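Local coordinates for B-type Cna protein (Enterococcus faecium, PDB 6FWY) that is of unknown function but forms the slipknotted thioester domain of a wall-anchored surface protein, probably for covalent attachment to a host target, at residues Ala102-Gln107 with Ala135-Ala140; Trp111-Asn116 with Asp146-Gly151; Phe247-Arg252 with Ala258-Thr263. All coordinates share one frame; numbering follows the deposited sequence.

Contact 1. Residues Ala102-Gln107 with Ala135-Ala140; sequences AWYATQ and ARVKKA
The phenol ring of Tyr104 turns its edge to Val137: CG1 of the valine lies near the ring plane, 4.1 Å from CD2. Both groups swing out from their helices in the same way, with Tyr104 CG and Val137 CG1 each anti to its own backbone N (chi1 -171° and 171°). The far end of the ring is anchored by Met37, whose carbonyl O is hydrogen-bonded to Tyr104 OH, and Ile25 and Thr21 pack against the side chain. On the next residue the contact becomes small and close. Ala105 CB meets Ala140 CB at 3.6 Å and sits 3.9 Å from Val137 O, so the methyl rests partly on the other helix's backbone. The axes of segments 102-107 and 135-140 approach to 8.7 Å and are inclined at 52°. This is the helical part of the thioester domain, and the flank of 102-107 turned from Val137 looks to the probable reactive site: Gln107 OE1 accepts a hydrogen bond from Cys52 N. The two are probably the thioester-forming pair, though Gln107 keeps its amide nitrogen NE2 in the model. On the side turned from 135-140, Thr106 folds back: Ala102 O takes both Thr106 N, at 3.1 Å, and Thr106 OG1, at 2.9 Å, from opposite faces of its carbonyl plane. Thr106 OG1 is also hydrogen-bonded to Phe86 N, tying helix 99-113 to the loop that holds Phe86.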
ATOM      1  N   ALA A 102      -2.407 -11.853  19.220  1.00 36.19           N
ATOM      2  CA  ALA A 102      -1.892 -10.811  18.311  1.00 35.96           C
ATOM      3  C   ALA A 102      -2.885 -10.535  17.180  1.00 34.24           C
ATOM      4  O   ALA A 102      -3.213  -9.389  16.901  1.00 33.86           O
ATOM      5  CB  ALA A 102      -0.522 -11.193  17.761  1.00 37.00           C
ATOM      6  N   TRP A 103      -3.373 -11.594  16.550  1.00 34.16           N
ATOM      7  CA  TRP A 103      -4.399 -11.462  15.524  1.00 33.62           C
ATOM      8  C   TRP A 103      -5.669 -10.771  16.048  1.00 33.77           C
ATOM      9  O   TRP A 103      -6.182  -9.854  15.403  1.00 33.99           O
ATOM     10  CB  TRP A 103      -4.755 -12.824  14.930  1.00 33.20           C
ATOM     11  CG  TRP A 103      -6.100 -12.837  14.251  1.00 31.78           C
ATOM     12  CD1 TRP A 103      -6.455 -12.204  13.099  1.00 31.04           C
ATOM     13  CD2 TRP A 103      -7.264 -13.502  14.717  1.00 31.61           C
ATOM     14  NE1 TRP A 103      -7.774 -12.438  12.816  1.00 30.84           N
ATOM     15  CE2 TRP A 103      -8.299 -13.232  13.794  1.00 30.90           C
ATOM     16  CE3 TRP A 103      -7.544 -14.286  15.845  1.00 32.67           C
ATOM     17  CZ2 TRP A 103      -9.598 -13.736  13.948  1.00 31.39           C
ATOM     18  CZ3 TRP A 103      -8.829 -14.786  16.004  1.00 32.47           C
ATOM     19  CH2 TRP A 103      -9.841 -14.514  15.055  1.00 32.02           C
ATOM     20  N   TYR A 104      -6.174 -11.198  17.205  1.00 33.98           N
ATOM     21  CA  TYR A 104      -7.409 -10.616  17.749  1.00 33.49           C
ATOM     22  C   TYR A 104      -7.241  -9.142  18.095  1.00 33.79           C
ATOM     23  O   TYR A 104      -8.144  -8.324  17.847  1.00 33.13           O
ATOM     24  CB  TYR A 104      -7.906 -11.399  18.968  1.00 33.53           C
ATOM     25  CG  TYR A 104      -9.272 -10.968  19.437  1.00 33.02           C
ATOM     26  CD1 TYR A 104     -10.427 -11.469  18.839  1.00 33.09           C
ATOM     27  CD2 TYR A 104      -9.410 -10.069  20.480  1.00 33.04           C
ATOM     28  CE1 TYR A 104     -11.693 -11.073  19.270  1.00 32.77           C
ATOM     29  CE2 TYR A 104     -10.668  -9.674  20.922  1.00 32.82           C
ATOM     30  CZ  TYR A 104     -11.797 -10.181  20.310  1.00 32.47           C
ATOM     31  OH  TYR A 104     -13.031  -9.800  20.747  1.00 31.90           O
ATOM     32  N   ALA A 105      -6.100  -8.804  18.692  1.00 34.96           N
ATOM     33  CA  ALA A 105      -5.732  -7.403  18.961  1.00 34.59           C
ATOM     34  C   ALA A 105      -5.814  -6.568  17.705  1.00 33.46           C
ATOM     35  O   ALA A 105      -6.324  -5.460  17.741  1.00 33.24           O
ATOM     36  CB  ALA A 105      -4.321  -7.310  19.533  1.00 36.10           C
ATOM     37  N   THR A 106      -5.339  -7.116  16.596  1.00 32.91           N
ATOM     38  CA  THR A 106      -5.388  -6.411  15.329  1.00 32.18           C
ATOM     39  C   THR A 106      -6.842  -6.293  14.837  1.00 31.29           C
ATOM     40  O   THR A 106      -7.243  -5.236  14.368  1.00 31.81           O
ATOM     41  CB  THR A 106      -4.456  -7.062  14.267  1.00 32.08           C
ATOM     42  OG1 THR A 106      -3.181  -7.354  14.848  1.00 32.81           O
ATOM     43  CG2 THR A 106      -4.239  -6.145  13.115  1.00 31.49           C
ATOM     44  N   GLN A 107      -7.621  -7.359  14.959  1.00 30.73           N
ATOM     45  CA  GLN A 107      -9.045  -7.329  14.585  1.00 30.92           C
ATOM     46  C   GLN A 107      -9.827  -6.305  15.434  1.00 30.74           C
ATOM     47  O   GLN A 107     -10.762  -5.670  14.949  1.00 30.04           O
ATOM     48  CB  GLN A 107      -9.662  -8.736  14.706  1.00 31.46           C
ATOM     49  CG  GLN A 107     -11.170  -8.844  14.465  1.00 31.52           C
ATOM     50  CD  GLN A 107     -11.576  -8.341  13.090  1.00 31.66           C
ATOM     51  OE1 GLN A 107     -11.346  -9.003  12.093  1.00 31.48           O
ATOM     52  NE2 GLN A 107     -12.180  -7.164  13.041  1.00 31.19           N
ATOM     53  N   ALA A 135      -5.090  -8.587  29.255  1.00 37.78           N
ATOM     54  CA  ALA A 135      -4.136  -7.476  29.386  1.00 38.68           C
ATOM     55  C   ALA A 135      -3.038  -7.460  28.295  1.00 38.84           C
ATOM     56  O   ALA A 135      -2.638  -6.387  27.828  1.00 38.88           O
ATOM     57  CB  ALA A 135      -3.506  -7.480  30.777  1.00 40.05           C
ATOM     58  N   ARG A 136      -2.549  -8.633  27.904  1.00 38.90           N
ATOM     59  CA  ARG A 136      -1.643  -8.730  26.747  1.00 39.33           C
ATOM     60  C   ARG A 136      -2.343  -8.251  25.471  1.00 37.68           C
ATOM     61  O   ARG A 136      -1.780  -7.477  24.703  1.00 36.74           O
ATOM     62  CB  ARG A 136      -1.129 -10.160  26.570  1.00 40.10           C
ATOM     63  CG  ARG A 136      -0.100 -10.575  27.606  1.00 41.98           C
ATOM     64  CD  ARG A 136       0.596 -11.863  27.219  1.00 43.18           C
ATOM     65  NE  ARG A 136      -0.340 -12.986  27.138  1.00 43.03           N
ATOM     66  CZ  ARG A 136      -0.620 -13.840  28.129  1.00 43.33           C
ATOM     67  NH1 ARG A 136      -0.055 -13.721  29.325  1.00 44.45           N
ATOM     68  NH2 ARG A 136      -1.500 -14.822  27.922  1.00 42.65           N
ATOM     69  N   VAL A 137      -3.591  -8.679  25.284  1.00 36.75           N
ATOM     70  CA  VAL A 137      -4.402  -8.195  24.162  1.00 36.18           C
ATOM     71  C   VAL A 137      -4.590  -6.667  24.196  1.00 35.78           C
ATOM     72  O   VAL A 137      -4.421  -5.990  23.167  1.00 34.22           O
ATOM     73  CB  VAL A 137      -5.762  -8.933  24.074  1.00 35.55           C
ATOM     74  CG1 VAL A 137      -6.687  -8.289  23.050  1.00 34.58           C
ATOM     75  CG2 VAL A 137      -5.535 -10.387  23.722  1.00 36.19           C
ATOM     76  N   LYS A 138      -4.908  -6.135  25.381  1.00 35.80           N
ATOM     77  CA  LYS A 138      -5.039  -4.688  25.568  1.00 35.90           C
ATOM     78  C   LYS A 138      -3.748  -3.919  25.209  1.00 36.59           C
ATOM     79  O   LYS A 138      -3.793  -2.897  24.530  1.00 36.08           O
ATOM     80  CB  LYS A 138      -5.427  -4.387  27.015  1.00 36.71           C
ATOM     81  CG  LYS A 138      -5.774  -2.940  27.267  1.00 36.86           C
ATOM     82  CD  LYS A 138      -6.325  -2.711  28.670  1.00 37.49           C
ATOM     83  CE  LYS A 138      -6.791  -1.278  28.768  1.00 37.77           C
ATOM     84  NZ  LYS A 138      -6.933  -0.845  30.179  1.00 39.42           N
ATOM     85  N   LYS A 139      -2.621  -4.416  25.698  1.00 37.75           N
ATOM     86  CA  LYS A 139      -1.304  -3.850  25.404  1.00 39.09           C
ATOM     87  C   LYS A 139      -1.019  -3.863  23.886  1.00 38.79           C
ATOM     88  O   LYS A 139      -0.642  -2.837  23.318  1.00 39.15           O
ATOM     89  CB  LYS A 139      -0.230  -4.631  26.177  1.00 40.57           C
ATOM     90  CG  LYS A 139       1.142  -3.972  26.209  1.00 42.28           C
ATOM     91  CD  LYS A 139       2.220  -4.931  26.692  1.00 43.93           C
ATOM     92  CE  LYS A 139       3.609  -4.360  26.504  1.00 45.70           C
ATOM     93  NZ  LYS A 139       4.280  -4.107  27.805  1.00 47.51           N
ATOM     94  N   ALA A 140      -1.234  -5.007  23.246  1.00 37.76           N
ATOM     95  CA  ALA A 140      -1.101  -5.121  21.780  1.00 37.35           C
ATOM     96  C   ALA A 140      -2.030  -4.184  21.016  1.00 35.84           C
ATOM     97  O   ALA A 140      -1.579  -3.492  20.098  1.00 34.59           O
ATOM     98  CB  ALA A 140      -1.321  -6.561  21.320  1.00 37.31           C
TER

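Contact 2. Residues Trp111-Asn116 with Asp146-Gly151; sequences WVLAGN and DYAKNG
Leu113 reaches from its backbone to Ala148 and Lys149. The bond to CB already heads for helix 131-150. CG then lies anti to the carbonyl carbon (chi1 -67°), and there the chain forks. CD1 comes to 4.1 Å from Ala148 CB, methyl against methyl. The other branch, CD2, touches the aliphatic part of Lys149, 3.9 Å from its CD; the two side chains run past each other in opposite directions. Bent in the middle of its chain, Lys149 turns CD to the leucine and NZ to Glu77, with which NZ forms a salt bridge. Helices 99-113 and 131-150 of the thioester domain meet here near their C-terminal ends, and helix 76-84 joins them, with Glu77 and Phe78 packing on Leu113. After Leu113 the chain turns through a Schellman motif: Asn116 N bonds Trp111 O at 3.0 Å and Gly115 N bonds Val112 O at 2.9 Å, Gly115 having positive phi. On helix 131-150, Gly151 N still reaches back to Tyr147 O, while Arg80 NH2 is hydrogen-bonded to Ala148 O. Along the surface of that last turn, Asn150 ND2 gives Asp146 OD1 a 2.7 Å bond in the plane of its amide.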
ATOM      1  N   TRP A 111     -12.085  -3.226  13.988  1.00 29.59           N
ATOM      2  CA  TRP A 111     -13.469  -2.944  14.373  1.00 30.20           C
ATOM      3  C   TRP A 111     -13.656  -1.484  14.807  1.00 30.38           C
ATOM      4  O   TRP A 111     -14.619  -0.844  14.421  1.00 31.16           O
ATOM      5  CB  TRP A 111     -13.944  -3.887  15.482  1.00 29.99           C
ATOM      6  CG  TRP A 111     -14.349  -5.286  15.041  1.00 30.27           C
ATOM      7  CD1 TRP A 111     -14.969  -5.643  13.865  1.00 29.75           C
ATOM      8  CD2 TRP A 111     -14.210  -6.491  15.793  1.00 29.97           C
ATOM      9  NE1 TRP A 111     -15.224  -6.977  13.857  1.00 29.55           N
ATOM     10  CE2 TRP A 111     -14.764  -7.531  15.016  1.00 30.24           C
ATOM     11  CE3 TRP A 111     -13.663  -6.798  17.037  1.00 29.73           C
ATOM     12  CZ2 TRP A 111     -14.777  -8.863  15.444  1.00 30.84           C
ATOM     13  CZ3 TRP A 111     -13.700  -8.112  17.478  1.00 30.32           C
ATOM     14  CH2 TRP A 111     -14.239  -9.127  16.689  1.00 31.10           C
ATOM     15  N   VAL A 112     -12.709  -0.977  15.592  1.00 30.79           N
ATOM     16  CA  VAL A 112     -12.727   0.408  16.067  1.00 31.18           C
ATOM     17  C   VAL A 112     -12.528   1.385  14.914  1.00 31.32           C
ATOM     18  O   VAL A 112     -13.296   2.314  14.761  1.00 30.96           O
ATOM     19  CB  VAL A 112     -11.677   0.628  17.172  1.00 31.72           C
ATOM     20  CG1 VAL A 112     -11.576   2.106  17.566  1.00 32.82           C
ATOM     21  CG2 VAL A 112     -12.038  -0.213  18.393  1.00 31.62           C
ATOM     22  N   LEU A 113     -11.527   1.150  14.073  1.00 31.33           N
ATOM     23  CA  LEU A 113     -11.284   1.999  12.893  1.00 31.72           C
ATOM     24  C   LEU A 113     -12.471   2.052  11.954  1.00 31.80           C
ATOM     25  O   LEU A 113     -12.741   3.084  11.374  1.00 33.07           O
ATOM     26  CB  LEU A 113     -10.027   1.552  12.113  1.00 31.37           C
ATOM     27  CG  LEU A 113      -8.648   1.702  12.763  1.00 31.72           C
ATOM     28  CD1 LEU A 113      -7.557   1.272  11.780  1.00 31.97           C
ATOM     29  CD2 LEU A 113      -8.404   3.139  13.207  1.00 32.81           C
ATOM     30  N   ALA A 114     -13.175   0.938  11.810  1.00 31.79           N
ATOM     31  CA  ALA A 114     -14.370   0.870  10.959  1.00 32.22           C
ATOM     32  C   ALA A 114     -15.616   1.499  11.607  1.00 32.16           C
ATOM     33  O   ALA A 114     -16.651   1.605  10.982  1.00 32.25           O
ATOM     34  CB  ALA A 114     -14.650  -0.568  10.550  1.00 31.52           C
ATOM     35  N   GLY A 115     -15.509   1.907  12.864  1.00 32.64           N
ATOM     36  CA  GLY A 115     -16.574   2.641  13.545  1.00 32.91           C
ATOM     37  C   GLY A 115     -17.638   1.768  14.207  1.00 32.08           C
ATOM     38  O   GLY A 115     -18.720   2.252  14.501  1.00 32.32           O
ATOM     39  N   ASN A 116     -17.335   0.499  14.451  1.00 31.08           N
ATOM     40  CA  ASN A 116     -18.312  -0.430  15.009  1.00 31.17           C
ATOM     41  C   ASN A 116     -18.666  -0.086  16.491  1.00 31.62           C
ATOM     42  O   ASN A 116     -19.787  -0.280  16.929  1.00 29.85           O
ATOM     43  CB  ASN A 116     -17.784  -1.847  14.961  1.00 30.91           C
ATOM     44  CG  ASN A 116     -17.582  -2.362  13.552  1.00 31.34           C
ATOM     45  OD1 ASN A 116     -16.902  -3.337  13.418  1.00 32.21           O
ATOM     46  ND2 ASN A 116     -17.963  -1.631  12.521  1.00 31.67           N
ATOM     47  N   ASP A 146      -2.563   3.099  18.450  1.00 37.02           N
ATOM     48  CA  ASP A 146      -1.767   4.320  18.497  1.00 38.72           C
ATOM     49  C   ASP A 146      -1.018   4.557  17.176  1.00 38.42           C
ATOM     50  O   ASP A 146      -1.030   5.660  16.643  1.00 37.90           O
ATOM     51  CB  ASP A 146      -0.788   4.270  19.669  1.00 40.87           C
ATOM     52  CG  ASP A 146      -0.037   5.596  19.879  1.00 44.05           C
ATOM     53  OD1 ASP A 146      -0.624   6.680  19.635  1.00 44.22           O
ATOM     54  OD2 ASP A 146       1.167   5.579  20.241  1.00 47.53           O
ATOM     55  N   TYR A 147      -0.400   3.503  16.645  1.00 37.56           N
ATOM     56  CA  TYR A 147       0.305   3.591  15.377  1.00 38.35           C
ATOM     57  C   TYR A 147      -0.662   3.882  14.208  1.00 37.26           C
ATOM     58  O   TYR A 147      -0.398   4.749  13.382  1.00 37.09           O
ATOM     59  CB  TYR A 147       1.128   2.324  15.126  1.00 38.48           C
ATOM     60  CG  TYR A 147       1.868   2.352  13.809  1.00 39.12           C
ATOM     61  CD1 TYR A 147       2.895   3.273  13.588  1.00 40.15           C
ATOM     62  CD2 TYR A 147       1.527   1.479  12.777  1.00 38.12           C
ATOM     63  CE1 TYR A 147       3.570   3.316  12.385  1.00 40.73           C
ATOM     64  CE2 TYR A 147       2.198   1.525  11.567  1.00 38.66           C
ATOM     65  CZ  TYR A 147       3.218   2.436  11.377  1.00 39.97           C
ATOM     66  OH  TYR A 147       3.870   2.472  10.174  1.00 40.10           O
ATOM     67  N   ALA A 148      -1.791   3.183  14.162  1.00 36.37           N
ATOM     68  CA  ALA A 148      -2.799   3.404  13.121  1.00 36.13           C
ATOM     69  C   ALA A 148      -3.361   4.834  13.103  1.00 36.86           C
ATOM     70  O   ALA A 148      -3.448   5.442  12.039  1.00 37.97           O
ATOM     71  CB  ALA A 148      -3.915   2.395  13.252  1.00 34.87           C
ATOM     72  N   LYS A 149      -3.708   5.360  14.273  1.00 37.22           N
ATOM     73  CA  LYS A 149      -4.217   6.728  14.409  1.00 38.22           C
ATOM     74  C   LYS A 149      -3.135   7.779  14.214  1.00 39.73           C
ATOM     75  O   LYS A 149      -3.349   8.759  13.507  1.00 40.87           O
ATOM     76  CB  LYS A 149      -4.829   6.970  15.807  1.00 38.30           C
ATOM     77  CG  LYS A 149      -6.002   6.062  16.218  1.00 36.99           C
ATOM     78  CD  LYS A 149      -7.180   6.159  15.267  1.00 36.75           C
ATOM     79  CE  LYS A 149      -7.901   7.479  15.359  1.00 38.31           C
ATOM     80  NZ  LYS A 149      -8.798   7.624  14.175  1.00 38.19           N
ATOM     81  N   ASN A 150      -1.989   7.594  14.865  1.00 40.36           N
ATOM     82  CA  ASN A 150      -0.995   8.665  15.034  1.00 41.91           C
ATOM     83  C   ASN A 150       0.307   8.498  14.276  1.00 42.70           C
ATOM     84  O   ASN A 150       1.094   9.435  14.236  1.00 44.26           O
ATOM     85  CB  ASN A 150      -0.711   8.868  16.533  1.00 42.89           C
ATOM     86  CG  ASN A 150      -1.983   9.179  17.321  1.00 42.79           C
ATOM     87  OD1 ASN A 150      -2.733  10.070  16.956  1.00 43.45           O
ATOM     88  ND2 ASN A 150      -2.227   8.440  18.395  1.00 42.18           N
ATOM     89  N   GLY A 151       0.546   7.333  13.678  1.00 41.82           N
ATOM     90  CA  GLY A 151       1.758   7.080  12.871  1.00 42.19           C
ATOM     91  C   GLY A 151       1.732   7.878  11.584  1.00 42.75           C
ATOM     92  O   GLY A 151       0.681   8.361  11.168  1.00 43.07           O
TER

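Contact 3. Residues Phe247-Arg252 with Ala258-Thr263; sequences FTFDGR and AVVMIT
Ala258 O is gripped by two donors of the facing strand: Phe249 N at 2.8 Å and the weaker CA-H of Thr248, with CA 3.2 Å away. On the other strand Phe247 O is met in the same way, accepting from Val260 N at 3.0 Å and meeting the CA-H of Val259. A straighter bond, Phe247 N to Val260 O (2.9 Å, 169° at the hydrogen), and a longer one from Ala258 N to Phe249 O complete the ladder. This is an antiparallel hairpin in which Phe247-Val260 and Phe249-Ala258 are hydrogen-bonded pairs and Thr248-Val259 a non-hydrogen-bonded one; strand 67-73 lies along the other side of the strand that holds Thr248. On the face of the phenylalanines, the Phe249 ring offers its edge to Val260 CG1, 3.5 Å from CE2, and to Ile262 CD1, which presses to 3.3 Å from CZ. Phe247 likewise puts an edge, through CD2, against Ile262 CB at 3.9 Å. On the opposite face, Thr248 CG2 packs on Val259 CG2 while its OG1 is hydrogen-bonded to Gly72 O; Phe78 and Phe82 of helix 76-84 touch Val259. At Asp250 an Asx turn bends the chain, OD1 taking Arg252 N from above the carboxylate plane.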
ATOM      1  N   PHE A 247      -7.436  -2.622   0.667  1.00 32.87           N
ATOM      2  CA  PHE A 247      -8.711  -2.426  -0.035  1.00 32.64           C
ATOM      3  C   PHE A 247      -9.854  -3.106   0.712  1.00 32.37           C
ATOM      4  O   PHE A 247      -9.660  -4.125   1.372  1.00 31.93           O
ATOM      5  CB  PHE A 247      -8.618  -2.937  -1.473  1.00 33.05           C
ATOM      6  CG  PHE A 247      -7.589  -2.218  -2.297  1.00 32.71           C
ATOM      7  CD1 PHE A 247      -7.851  -0.965  -2.831  1.00 32.61           C
ATOM      8  CD2 PHE A 247      -6.351  -2.790  -2.515  1.00 33.74           C
ATOM      9  CE1 PHE A 247      -6.893  -0.297  -3.574  1.00 33.36           C
ATOM     10  CE2 PHE A 247      -5.377  -2.144  -3.292  1.00 34.27           C
ATOM     11  CZ  PHE A 247      -5.650  -0.890  -3.822  1.00 33.91           C
ATOM     12  N   THR A 248     -11.041  -2.522   0.600  1.00 32.53           N
ATOM     13  CA  THR A 248     -12.232  -3.050   1.248  1.00 32.53           C
ATOM     14  C   THR A 248     -13.132  -3.704   0.224  1.00 32.72           C
ATOM     15  O   THR A 248     -13.210  -3.255  -0.934  1.00 33.74           O
ATOM     16  CB  THR A 248     -13.042  -1.941   1.936  1.00 32.93           C
ATOM     17  OG1 THR A 248     -13.477  -1.003   0.941  1.00 33.10           O
ATOM     18  CG2 THR A 248     -12.188  -1.234   2.994  1.00 32.77           C
ATOM     19  N   PHE A 249     -13.821  -4.750   0.670  1.00 32.36           N
ATOM     20  CA  PHE A 249     -14.717  -5.531  -0.155  1.00 32.74           C
ATOM     21  C   PHE A 249     -16.116  -5.687   0.441  1.00 32.89           C
ATOM     22  O   PHE A 249     -16.286  -5.739   1.656  1.00 30.81           O
ATOM     23  CB  PHE A 249     -14.087  -6.887  -0.448  1.00 33.34           C
ATOM     24  CG  PHE A 249     -12.840  -6.774  -1.273  1.00 33.95           C
ATOM     25  CD1 PHE A 249     -12.896  -6.625  -2.656  1.00 34.40           C
ATOM     26  CD2 PHE A 249     -11.608  -6.715  -0.644  1.00 33.42           C
ATOM     27  CE1 PHE A 249     -11.750  -6.497  -3.399  1.00 34.59           C
ATOM     28  CE2 PHE A 249     -10.446  -6.555  -1.393  1.00 34.12           C
ATOM     29  CZ  PHE A 249     -10.525  -6.455  -2.777  1.00 34.01           C
ATOM     30  N   ASP A 250     -17.097  -5.800  -0.449  1.00 33.58           N
ATOM     31  CA  ASP A 250     -18.501  -5.660  -0.112  1.00 34.22           C
ATOM     32  C   ASP A 250     -19.139  -6.996   0.260  1.00 34.43           C
ATOM     33  O   ASP A 250     -19.303  -7.855  -0.575  1.00 35.83           O
ATOM     34  CB  ASP A 250     -19.210  -4.991  -1.288  1.00 35.28           C
ATOM     35  CG  ASP A 250     -20.677  -4.629  -1.017  1.00 36.55           C
ATOM     36  OD1 ASP A 250     -21.260  -4.951   0.033  1.00 35.84           O
ATOM     37  OD2 ASP A 250     -21.258  -4.042  -1.941  1.00 38.89           O
ATOM     38  N   GLY A 251     -19.484  -7.146   1.539  1.00 34.50           N
ATOM     39  CA  GLY A 251     -20.231  -8.305   2.053  1.00 34.34           C
ATOM     40  C   GLY A 251     -21.737  -8.300   1.802  1.00 34.69           C
ATOM     41  O   GLY A 251     -22.424  -9.250   2.179  1.00 33.80           O
ATOM     42  N   ARG A 252     -22.234  -7.249   1.153  1.00 35.53           N
ATOM     43  CA  ARG A 252     -23.603  -7.160   0.602  1.00 36.98           C
ATOM     44  C   ARG A 252     -24.672  -7.142   1.695  1.00 36.81           C
ATOM     45  O   ARG A 252     -25.791  -7.577   1.469  1.00 37.45           O
ATOM     46  CB  ARG A 252     -23.901  -8.301  -0.400  1.00 37.92           C
ATOM     47  CG  ARG A 252     -22.856  -8.491  -1.499  1.00 38.24           C
ATOM     48  CD  ARG A 252     -23.319  -9.517  -2.531  1.00 39.76           C
ATOM     49  NE  ARG A 252     -23.215 -10.874  -2.016  1.00 39.12           N
ATOM     50  CZ  ARG A 252     -22.106 -11.619  -2.002  1.00 39.10           C
ATOM     51  NH1 ARG A 252     -20.932 -11.183  -2.520  1.00 39.01           N
ATOM     52  NH2 ARG A 252     -22.168 -12.839  -1.480  1.00 39.41           N
ATOM     53  N   ALA A 258     -14.891  -6.668   4.399  1.00 32.79           N
ATOM     54  CA  ALA A 258     -13.541  -7.074   4.771  1.00 32.53           C
ATOM     55  C   ALA A 258     -12.471  -6.206   4.104  1.00 32.06           C
ATOM     56  O   ALA A 258     -12.627  -5.745   2.985  1.00 32.15           O
ATOM     57  CB  ALA A 258     -13.328  -8.546   4.460  1.00 32.75           C
ATOM     58  N   VAL A 259     -11.383  -5.997   4.832  1.00 32.24           N
ATOM     59  CA  VAL A 259     -10.242  -5.224   4.359  1.00 32.11           C
ATOM     60  C   VAL A 259      -9.036  -6.157   4.293  1.00 32.02           C
ATOM     61  O   VAL A 259      -8.869  -7.029   5.132  1.00 31.79           O
ATOM     62  CB  VAL A 259      -9.963  -3.967   5.249  1.00 32.22           C
ATOM     63  CG1 VAL A 259      -9.580  -4.362   6.693  1.00 32.05           C
ATOM     64  CG2 VAL A 259      -8.898  -3.077   4.608  1.00 32.54           C
ATOM     65  N   VAL A 260      -8.207  -5.967   3.276  1.00 32.92           N
ATOM     66  CA  VAL A 260      -7.072  -6.864   2.990  1.00 33.35           C
ATOM     67  C   VAL A 260      -6.039  -6.125   2.140  1.00 32.79           C
ATOM     68  O   VAL A 260      -6.390  -5.275   1.338  1.00 31.64           O
ATOM     69  CB  VAL A 260      -7.524  -8.192   2.307  1.00 33.41           C
ATOM     70  CG1 VAL A 260      -8.214  -7.948   0.990  1.00 33.04           C
ATOM     71  CG2 VAL A 260      -6.365  -9.161   2.118  1.00 34.44           C
ATOM     72  N   MET A 261      -4.764  -6.437   2.362  1.00 33.64           N
ATOM     73  CA  MET A 261      -3.669  -5.883   1.592  1.00 34.51           C
ATOM     74  C   MET A 261      -3.605  -6.619   0.261  1.00 35.06           C
ATOM     75  O   MET A 261      -3.551  -7.836   0.234  1.00 34.14           O
ATOM     76  CB  MET A 261      -2.348  -6.042   2.342  1.00 35.84           C
ATOM     77  CG  MET A 261      -2.289  -5.221   3.632  1.00 36.24           C
ATOM     78  SD  MET A 261      -2.255  -3.430   3.412  1.00 35.79           S
ATOM     79  CE  MET A 261      -0.509  -3.189   3.127  1.00 37.37           C
ATOM     80  N   ILE A 262      -3.652  -5.860  -0.827  1.00 34.64           N
ATOM     81  CA  ILE A 262      -3.528  -6.418  -2.174  1.00 35.67           C
ATOM     82  C   ILE A 262      -2.410  -5.741  -2.958  1.00 35.95           C
ATOM     83  O   ILE A 262      -2.318  -4.513  -2.997  1.00 35.33           O
ATOM     84  CB  ILE A 262      -4.860  -6.327  -2.943  1.00 35.69           C
ATOM     85  CG1 ILE A 262      -5.917  -7.155  -2.196  1.00 36.37           C
ATOM     86  CG2 ILE A 262      -4.699  -6.817  -4.385  1.00 36.30           C
ATOM     87  CD1 ILE A 262      -7.300  -7.043  -2.758  1.00 36.07           C
ATOM     88  N   THR A 263      -1.581  -6.570  -3.584  1.00 36.63           N
ATOM     89  CA  THR A 263      -0.539  -6.117  -4.499  1.00 37.02           C
ATOM     90  C   THR A 263      -1.226  -5.769  -5.823  1.00 36.29           C
ATOM     91  O   THR A 263      -1.922  -6.588  -6.394  1.00 36.55           O
ATOM     92  CB  THR A 263       0.549  -7.209  -4.665  1.00 38.27           C
ATOM     93  OG1 THR A 263       1.103  -7.490  -3.374  1.00 39.19           O
ATOM     94  CG2 THR A 263       1.682  -6.780  -5.608  1.00 38.62           C
TER

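How the contacts relate
Contacts 1 and 2 are two points along the same pair of helices, 99-113 and 131-150, about 13 Å apart between centres, and they touch where Tyr104 OH packs on Trp111 CZ3. Contact 1 is buried and made by small or flat apolar groups; contact 2, near the helix ends, is half open, so a lysine can share in the packing and keep its charge paired. Contact 3 is buried too, but it joins neighbouring strands of the sheet, and backbone hydrogen bonds carry it where contacts 1 and 2 rest chiefly on apolar side-chain touch. Helix 76-84 packs on both Leu113 of contact 2 and Val259 of contact 3.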